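Local coordinates for protein DOA1 (Saccharomyces cerevisiae, PDB 3ODT) that probably binds ubiquitin through its WD40 beta-propeller domain and so takes part in regulating the turnover of F-box proteins, at residues 179-193 against 198-212. Numbering follows the deposited sequence.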
ATOM      1  N   PHE A 179      -3.858   4.474  19.730  1.00  7.14           N
ATOM      2  CA  PHE A 179      -3.232   5.777  19.524  1.00 10.14           C
ATOM      3  C   PHE A 179      -4.300   6.724  18.959  1.00  9.17           C
ATOM      4  O   PHE A 179      -4.590   6.734  17.755  1.00  9.08           O
ATOM      5  CB  PHE A 179      -2.054   5.658  18.543  1.00  8.04           C
ATOM      6  CG  PHE A 179      -1.028   4.612  18.926  1.00  7.78           C
ATOM      7  CD1 PHE A 179       0.104   4.957  19.655  1.00 11.65           C
ATOM      8  CD2 PHE A 179      -1.179   3.294  18.519  1.00  9.05           C
ATOM      9  CE1 PHE A 179       1.036   4.013  20.001  1.00 11.24           C
ATOM     10  CE2 PHE A 179      -0.274   2.335  18.875  1.00  9.34           C
ATOM     11  CZ  PHE A 179       0.850   2.687  19.604  1.00 12.28           C
ATOM     12  N   SER A 180      -4.892   7.525  19.838  1.00  9.65           N
ATOM     13  CA  SER A 180      -6.007   8.407  19.466  1.00 13.09           C
ATOM     14  C   SER A 180      -5.548   9.847  19.319  1.00 12.55           C
ATOM     15  O   SER A 180      -6.323  10.709  18.883  1.00 14.35           O
ATOM     16  CB  SER A 180      -7.115   8.350  20.500  1.00 14.45           C
ATOM     17  OG  SER A 180      -6.665   8.929  21.709  1.00 20.74           O
ATOM     18  N   GLY A 181      -4.291  10.103  19.664  1.00 11.17           N
ATOM     19  CA  GLY A 181      -3.749  11.458  19.599  1.00 12.97           C
ATOM     20  C   GLY A 181      -2.813  11.784  18.441  1.00 11.94           C
ATOM     21  O   GLY A 181      -2.111  12.805  18.481  1.00 14.33           O
ATOM     22  N   ILE A 182      -2.803  10.942  17.415  1.00 10.11           N
ATOM     23  CA  ILE A 182      -1.864  11.116  16.303  1.00  8.70           C
ATOM     24  C   ILE A 182      -2.480  11.972  15.200  1.00  8.45           C
ATOM     25  O   ILE A 182      -1.845  12.910  14.717  1.00  9.81           O
ATOM     26  CB  ILE A 182      -1.422   9.760  15.733  1.00  8.75           C
ATOM     27  CG1 ILE A 182      -0.960   8.866  16.882  1.00  9.96           C
ATOM     28  CG2 ILE A 182      -0.305   9.957  14.699  1.00  9.71           C
ATOM     29  CD1 ILE A 182       0.185   9.430  17.684  1.00 10.47           C
ATOM     30  N   HIS A 183      -3.705  11.638  14.795  1.00  9.08           N
ATOM     31  CA  HIS A 183      -4.424  12.428  13.815  1.00  9.71           C
ATOM     32  C   HIS A 183      -5.820  12.693  14.323  1.00 12.08           C
ATOM     33  O   HIS A 183      -6.416  11.822  14.965  1.00 13.02           O
ATOM     34  CB  HIS A 183      -4.542  11.658  12.512  1.00  8.07           C
ATOM     35  CG  HIS A 183      -3.232  11.367  11.857  1.00  9.59           C
ATOM     36  ND1 HIS A 183      -2.635  10.127  11.913  1.00 14.00           N
ATOM     37  CD2 HIS A 183      -2.406  12.153  11.130  1.00  8.41           C
ATOM     38  CE1 HIS A 183      -1.502  10.152  11.226  1.00  7.98           C
ATOM     39  NE2 HIS A 183      -1.336  11.376  10.758  1.00 13.29           N
ATOM     40  N   ASN A 184      -6.359  13.865  14.001  1.00 12.45           N
ATOM     41  CA  ASN A 184      -7.748  14.187  14.302  1.00 12.33           C
ATOM     42  C   ASN A 184      -8.616  14.062  13.051  1.00 10.10           C
ATOM     43  O   ASN A 184      -9.528  14.858  12.829  1.00 13.82           O
ATOM     44  CB  ASN A 184      -7.860  15.596  14.886  1.00 18.75           C
ATOM     45  CG  ASN A 184      -9.217  15.863  15.508  1.00 30.51           C
ATOM     46  OD1 ASN A 184      -9.880  14.948  15.996  1.00 20.30           O
ATOM     47  ND2 ASN A 184      -9.637  17.123  15.493  1.00 22.73           N
ATOM     48  N   ASP A 185      -8.314  13.055  12.237  1.00 10.30           N
ATOM     49  CA  ASP A 185      -8.998  12.826  10.984  1.00  9.87           C
ATOM     50  C   ASP A 185      -8.738  11.374  10.613  1.00 13.08           C
ATOM     51  O   ASP A 185      -8.012  10.655  11.309  1.00 12.16           O
ATOM     52  CB  ASP A 185      -8.451  13.753   9.894  1.00 12.11           C
ATOM     53  CG  ASP A 185      -9.461  14.048   8.769  1.00 13.59           C
ATOM     54  OD1 ASP A 185     -10.414  13.260   8.530  1.00 11.67           O
ATOM     55  OD2 ASP A 185      -9.240  15.064   8.068  1.00 18.75           O
ATOM     56  N   VAL A 186      -9.360  10.950   9.529  1.00  9.40           N
ATOM     57  CA  VAL A 186      -9.261   9.590   9.037  1.00  9.81           C
ATOM     58  C   VAL A 186      -7.797   9.207   8.850  1.00  9.72           C
ATOM     59  O   VAL A 186      -7.042   9.952   8.227  1.00  8.57           O
ATOM     60  CB  VAL A 186      -9.970   9.518   7.685  1.00  9.52           C
ATOM     61  CG1 VAL A 186      -9.690   8.192   6.997  1.00 10.72           C
ATOM     62  CG2 VAL A 186     -11.481   9.841   7.823  1.00  9.95           C
ATOM     63  N   VAL A 187      -7.385   8.066   9.399  1.00  7.55           N
ATOM     64  CA  VAL A 187      -6.010   7.563   9.185  1.00  7.68           C
ATOM     65  C   VAL A 187      -6.035   6.603   8.006  1.00  7.00           C
ATOM     66  O   VAL A 187      -6.848   5.668   7.975  1.00  9.34           O
ATOM     67  CB  VAL A 187      -5.437   6.883  10.431  1.00  9.23           C
ATOM     68  CG1 VAL A 187      -3.949   6.692  10.265  1.00  7.84           C
ATOM     69  CG2 VAL A 187      -5.693   7.756  11.649  1.00  8.40           C
ATOM     70  N   ARG A 188      -5.181   6.866   7.021  1.00  5.97           N
ATOM     71  CA  ARG A 188      -5.263   6.191   5.745  1.00  6.46           C
ATOM     72  C   ARG A 188      -4.205   5.110   5.530  1.00  7.11           C
ATOM     73  O   ARG A 188      -4.424   4.146   4.783  1.00  6.17           O
ATOM     74  CB  ARG A 188      -5.129   7.209   4.624  1.00  8.36           C
ATOM     75  CG  ARG A 188      -6.296   8.180   4.488  1.00  8.12           C
ATOM     76  CD  ARG A 188      -7.552   7.486   4.109  1.00  8.59           C
ATOM     77  NE  ARG A 188      -7.604   6.927   2.742  1.00 10.90           N
ATOM     78  CZ  ARG A 188      -8.375   7.378   1.757  1.00 12.11           C
ATOM     79  NH1 ARG A 188      -9.134   8.481   1.921  1.00 17.08           N
ATOM     80  NH2 ARG A 188      -8.378   6.735   0.590  1.00 16.63           N
ATOM     81  N   HIS A 189      -3.036   5.269   6.138  1.00  5.90           N
ATOM     82  CA  HIS A 189      -1.975   4.312   5.851  1.00  6.52           C
ATOM     83  C   HIS A 189      -0.905   4.275   6.914  1.00  6.52           C
ATOM     84  O   HIS A 189      -0.725   5.222   7.682  1.00  6.04           O
ATOM     85  CB  HIS A 189      -1.350   4.581   4.458  1.00  5.56           C
ATOM     86  CG  HIS A 189      -1.089   3.318   3.692  1.00  7.90           C
ATOM     87  ND1 HIS A 189      -2.100   2.541   3.171  1.00  6.51           N
ATOM     88  CD2 HIS A 189       0.069   2.682   3.377  1.00  7.88           C
ATOM     89  CE1 HIS A 189      -1.577   1.488   2.575  1.00  8.25           C
ATOM     90  NE2 HIS A 189      -0.258   1.540   2.693  1.00  7.76           N
ATOM     91  N   LEU A 190      -0.174   3.169   6.919  1.00  6.72           N
ATOM     92  CA  LEU A 190       0.838   2.876   7.904  1.00  5.62           C
ATOM     93  C   LEU A 190       2.090   2.303   7.256  1.00  6.82           C
ATOM     94  O   LEU A 190       2.003   1.557   6.282  1.00  7.21           O
ATOM     95  CB  LEU A 190       0.309   1.864   8.908  1.00  7.59           C
ATOM     96  CG  LEU A 190      -0.957   2.173   9.706  1.00  7.49           C
ATOM     97  CD1 LEU A 190      -1.468   0.922  10.393  1.00  9.74           C
ATOM     98  CD2 LEU A 190      -0.651   3.261  10.712  1.00  9.68           C
ATOM     99  N   ALA A 191       3.247   2.587   7.831  1.00  6.85           N
ATOM    100  CA  ALA A 191       4.469   1.839   7.528  1.00  8.90           C
ATOM    101  C   ALA A 191       5.201   1.578   8.840  1.00  9.01           C
ATOM    102  O   ALA A 191       5.371   2.505   9.658  1.00 11.21           O
ATOM    103  CB  ALA A 191       5.382   2.595   6.577  1.00 11.33           C
ATOM    104  N   VAL A 192       5.481   0.309   9.111  1.00  8.45           N
ATOM    105  CA  VAL A 192       6.223  -0.070  10.300  1.00  8.56           C
ATOM    106  C   VAL A 192       7.737   0.106  10.074  1.00  8.87           C
ATOM    107  O   VAL A 192       8.319  -0.465   9.164  1.00 12.97           O
ATOM    108  CB  VAL A 192       5.880  -1.512  10.718  1.00  9.66           C
ATOM    109  CG1 VAL A 192       6.703  -1.942  11.948  1.00 10.99           C
ATOM    110  CG2 VAL A 192       4.367  -1.638  10.926  1.00 10.77           C
ATOM    111  N   VAL A 193       8.358   0.945  10.883  1.00  9.02           N
ATOM    112  CA  VAL A 193       9.797   1.150  10.792  1.00 11.42           C
ATOM    113  C   VAL A 193      10.545  -0.015  11.474  1.00 11.26           C
ATOM    114  O   VAL A 193      11.424  -0.664  10.890  1.00 12.56           O
ATOM    115  CB  VAL A 193      10.175   2.482  11.422  1.00 12.69           C
ATOM    116  CG1 VAL A 193      11.696   2.692  11.423  1.00 14.14           C
ATOM    117  CG2 VAL A 193       9.485   3.634  10.710  1.00 12.13           C
ATOM    118  N   PHE A 198       6.407   3.475  14.129  1.00  8.64           N
ATOM    119  CA  PHE A 198       5.666   3.446  12.883  1.00  7.74           C
ATOM    120  C   PHE A 198       5.483   4.844  12.331  1.00  6.97           C
ATOM    121  O   PHE A 198       5.653   5.828  13.046  1.00  7.97           O
ATOM    122  CB  PHE A 198       4.317   2.700  13.061  1.00  9.55           C
ATOM    123  CG  PHE A 198       3.286   3.434  13.887  1.00  9.44           C
ATOM    124  CD1 PHE A 198       2.471   4.414  13.313  1.00  8.84           C
ATOM    125  CD2 PHE A 198       3.099   3.121  15.225  1.00 11.25           C
ATOM    126  CE1 PHE A 198       1.498   5.078  14.083  1.00 10.82           C
ATOM    127  CE2 PHE A 198       2.136   3.803  16.003  1.00 12.44           C
ATOM    128  CZ  PHE A 198       1.330   4.760  15.436  1.00 11.54           C
ATOM    129  N   ILE A 199       5.169   4.926  11.029  1.00  8.21           N
ATOM    130  CA  ILE A 199       4.695   6.163  10.439  1.00  5.69           C
ATOM    131  C   ILE A 199       3.257   5.975  10.012  1.00  6.10           C
ATOM    132  O   ILE A 199       2.861   4.891   9.583  1.00  6.39           O
ATOM    133  CB  ILE A 199       5.568   6.669   9.288  1.00 12.61           C
ATOM    134  CG1 ILE A 199       5.683   5.620   8.203  1.00 20.81           C
ATOM    135  CG2 ILE A 199       6.972   6.961   9.812  1.00 14.33           C
ATOM    136  CD1 ILE A 199       6.245   6.202   6.887  1.00 23.96           C
ATOM    137  N   SER A 200       2.456   7.024  10.138  1.00  7.33           N
ATOM    138  CA  SER A 200       1.075   6.989   9.695  1.00  8.69           C
ATOM    139  C   SER A 200       0.825   8.231   8.847  1.00  8.54           C
ATOM    140  O   SER A 200       1.534   9.234   8.964  1.00  7.89           O
ATOM    141  CB  SER A 200       0.123   7.008  10.884  1.00  9.51           C
ATOM    142  OG  SER A 200       0.412   8.104  11.723  1.00  9.31           O
ATOM    143  N   CYS A 201      -0.187   8.158   7.999  1.00  5.89           N
ATOM    144  CA  CYS A 201      -0.639   9.312   7.242  1.00  6.93           C
ATOM    145  C   CYS A 201      -2.150   9.365   7.228  1.00  5.96           C
ATOM    146  O   CYS A 201      -2.834   8.359   7.527  1.00  6.94           O
ATOM    147  CB  CYS A 201      -0.085   9.289   5.804  1.00  7.64           C
ATOM    148  SG  CYS A 201      -0.763   7.999   4.751  1.00  7.41           S
ATOM    149  N   SER A 202      -2.673  10.534   6.864  1.00  5.73           N
ATOM    150  CA  SER A 202      -4.055  10.826   7.132  1.00  6.94           C
ATOM    151  C   SER A 202      -4.701  11.793   6.140  1.00  7.03           C
ATOM    152  O   SER A 202      -4.024  12.504   5.383  1.00  8.26           O
ATOM    153  CB  SER A 202      -4.099  11.382   8.566  1.00  9.02           C
ATOM    154  OG  SER A 202      -5.318  12.005   8.938  1.00  8.99           O
ATOM    155  N   ASN A 203      -6.030  11.831   6.158  1.00  8.67           N
ATOM    156  CA  ASN A 203      -6.759  12.853   5.424  1.00  7.59           C
ATOM    157  C   ASN A 203      -6.441  14.268   5.924  1.00  7.71           C
ATOM    158  O   ASN A 203      -6.752  15.223   5.244  1.00  9.67           O
ATOM    159  CB  ASN A 203      -8.264  12.643   5.567  1.00  8.80           C
ATOM    160  CG  ASN A 203      -8.805  11.518   4.683  1.00  8.75           C
ATOM    161  OD1 ASN A 203      -8.050  10.764   4.045  1.00 10.83           O
ATOM    162  ND2 ASN A 203     -10.129  11.406   4.647  1.00  9.62           N
ATOM    163  N   ASP A 204      -5.807  14.385   7.087  1.00  8.27           N
ATOM    164  CA  ASP A 204      -5.416  15.690   7.610  1.00  8.86           C
ATOM    165  C   ASP A 204      -4.218  16.288   6.874  1.00  8.92           C
ATOM    166  O   ASP A 204      -3.796  17.393   7.172  1.00 11.01           O
ATOM    167  CB  ASP A 204      -5.156  15.644   9.122  1.00 10.34           C
ATOM    168  CG  ASP A 204      -3.915  14.818   9.506  1.00  9.59           C
ATOM    169  OD1 ASP A 204      -3.149  14.389   8.595  1.00  8.91           O
ATOM    170  OD2 ASP A 204      -3.698  14.596  10.718  1.00 11.36           O
ATOM    171  N   GLY A 205      -3.685  15.562   5.898  1.00  7.22           N
ATOM    172  CA  GLY A 205      -2.576  16.060   5.118  1.00  9.98           C
ATOM    173  C   GLY A 205      -1.208  15.788   5.695  1.00  7.08           C
ATOM    174  O   GLY A 205      -0.229  16.182   5.099  1.00  9.19           O
ATOM    175  N   LEU A 206      -1.136  15.086   6.821  1.00  7.47           N
ATOM    176  CA  LEU A 206       0.107  14.927   7.567  1.00  8.74           C
ATOM    177  C   LEU A 206       0.573  13.480   7.549  1.00  6.74           C
ATOM    178  O   LEU A 206      -0.227  12.553   7.440  1.00  8.86           O
ATOM    179  CB  LEU A 206      -0.067  15.390   9.033  1.00  8.59           C
ATOM    180  CG  LEU A 206      -0.518  16.838   9.223  1.00 12.37           C
ATOM    181  CD1 LEU A 206      -0.832  17.177  10.674  1.00 10.98           C
ATOM    182  CD2 LEU A 206       0.568  17.777   8.664  1.00 13.07           C
ATOM    183  N   ILE A 207       1.882  13.328   7.685  1.00  7.00           N
ATOM    184  CA  ILE A 207       2.554  12.068   7.946  1.00  6.81           C
ATOM    185  C   ILE A 207       3.257  12.266   9.264  1.00  8.77           C
ATOM    186  O   ILE A 207       3.789  13.329   9.511  1.00  8.26           O
ATOM    187  CB  ILE A 207       3.602  11.777   6.870  1.00  7.63           C
ATOM    188  CG1 ILE A 207       2.963  11.865   5.475  1.00  9.04           C
ATOM    189  CG2 ILE A 207       4.271  10.447   7.140  1.00  9.09           C
ATOM    190  CD1 ILE A 207       3.976  12.043   4.363  1.00 11.34           C
ATOM    191  N   LYS A 208       3.201  11.274  10.127  1.00  6.89           N
ATOM    192  CA  LYS A 208       3.823  11.356  11.441  1.00  8.42           C
ATOM    193  C   LYS A 208       4.596  10.074  11.798  1.00  7.20           C
ATOM    194  O   LYS A 208       4.138   8.952  11.524  1.00  8.46           O
ATOM    195  CB  LYS A 208       2.763  11.643  12.511  1.00  8.73           C
ATOM    196  CG  LYS A 208       2.045  12.936  12.284  1.00  9.12           C
ATOM    197  CD  LYS A 208       1.185  13.378  13.466  1.00 10.99           C
ATOM    198  CE  LYS A 208       0.333  14.556  13.088  1.00 13.50           C
ATOM    199  NZ  LYS A 208      -0.343  15.178  14.253  1.00 14.09           N
ATOM    200  N   LEU A 209       5.755  10.263  12.429  1.00  6.94           N
ATOM    201  CA  LEU A 209       6.556   9.189  12.999  1.00  7.76           C
ATOM    202  C   LEU A 209       6.191   9.094  14.475  1.00  7.36           C
ATOM    203  O   LEU A 209       6.195  10.102  15.185  1.00  9.04           O
ATOM    204  CB  LEU A 209       8.037   9.537  12.836  1.00  9.50           C
ATOM    205  CG  LEU A 209       9.001   8.582  13.521  1.00  8.82           C
ATOM    206  CD1 LEU A 209       8.962   7.194  12.891  1.00 11.03           C
ATOM    207  CD2 LEU A 209      10.382   9.154  13.440  1.00 11.59           C
ATOM    208  N   VAL A 210       5.835   7.899  14.921  1.00  8.01           N
ATOM    209  CA  VAL A 210       5.278   7.677  16.240  1.00  8.45           C
ATOM    210  C   VAL A 210       6.048   6.581  16.994  1.00  8.04           C
ATOM    211  O   VAL A 210       6.399   5.535  16.440  1.00  9.00           O
ATOM    212  CB  VAL A 210       3.781   7.246  16.108  1.00  7.59           C
ATOM    213  CG1 VAL A 210       3.132   7.085  17.480  1.00 11.03           C
ATOM    214  CG2 VAL A 210       3.000   8.281  15.274  1.00  8.70           C
ATOM    215  N   ASP A 211       6.284   6.839  18.270  1.00  9.56           N
ATOM    216  CA  ASP A 211       6.866   5.869  19.190  1.00  9.79           C
ATOM    217  C   ASP A 211       5.772   4.874  19.609  1.00  8.80           C
ATOM    218  O   ASP A 211       4.753   5.240  20.161  1.00 10.44           O
ATOM    219  CB  ASP A 211       7.456   6.612  20.394  1.00 11.85           C
ATOM    220  CG  ASP A 211       8.182   5.709  21.356  1.00 14.41           C
ATOM    221  OD1 ASP A 211       7.633   4.674  21.775  1.00 13.55           O
ATOM    222  OD2 ASP A 211       9.313   6.053  21.730  1.00 21.34           O
HETATM  223  N   MSE A 212       5.960   3.611  19.293  0.69  9.57           N
HETATM  224  CA  MSE A 212       4.911   2.662  19.561  0.69 13.90           C
HETATM  225  C   MSE A 212       4.664   2.415  21.034  0.69 13.87           C
HETATM  226  O   MSE A 212       3.555   2.057  21.428  0.69 15.79           O
HETATM  227  CB  MSE A 212       5.242   1.334  18.950  0.69 22.80           C
HETATM  228  CG  MSE A 212       4.061   0.469  19.069  0.69 28.46           C
HETATM  229 SE   MSE A 212       3.414   0.258  17.453  0.69  9.31          SE
HETATM  230  CE  MSE A 212       4.368  -1.151  17.234  0.69 10.69           C
TER
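Phe198 drives the edge of its ring, CE2 foremost, over the centre of one face of Phe179, a T-shaped stack with centroids 5.2 Å apart and planes at 75°. The carbonyl O of Met212 meets the edge of the Phe179 ring, and in the conformer described, one of two, the selenium of this selenomethionine lies obliquely beside it. Next along, Ile182 and Val210 meet tip to tip, CG2 to CG2 at 3.8 Å. On the other face of the sheet Ala191 CB and Ile199 CG1 are pressed to 3.4 Å, tighter than usual for carbons.

Strands 187-193 and 198-202 illustrate an antiparallel hairpin interrupted by a classic beta bulge: Arg188 and His189 both face Cys201, whose O takes a bond from Arg188 N (2.8 Å) and a weak one from His189 N. Toward the polar end, the imidazole of His183 lies among Ser200, Ser202 and Asp204, with Ser202 CB over one face. His183, Ser200 and Asp204 match three positions of the WD40 structural tetrad, while Val210 replaces the usual tryptophan. Replacing His183 by an alanine would probably leave Ser202 CB without the ring face that covers it and open a gap there. Lys208, extended beyond CG, brings NZ to Ile182 O at 2.8 Å, almost in line with the carbonyl.

Val186 O is gripped twice, by Asn203 N at 3.0 Å and by Ser202 OG at 2.8 Å. With OG anti to its own N (chi1 167°), Ser202 reaches this oxygen from above the carbonyl plane while also accepting from Asp204 N in an ST turn.

The hairpin forms the inner half of one propeller blade; strands 145-150 and 157-162 of the preceding blade receive Arg188 on Trp146 (cation-pi) and Leu190 on Leu159, and strand 228-233 of the next packs against Ile199 and Cys201.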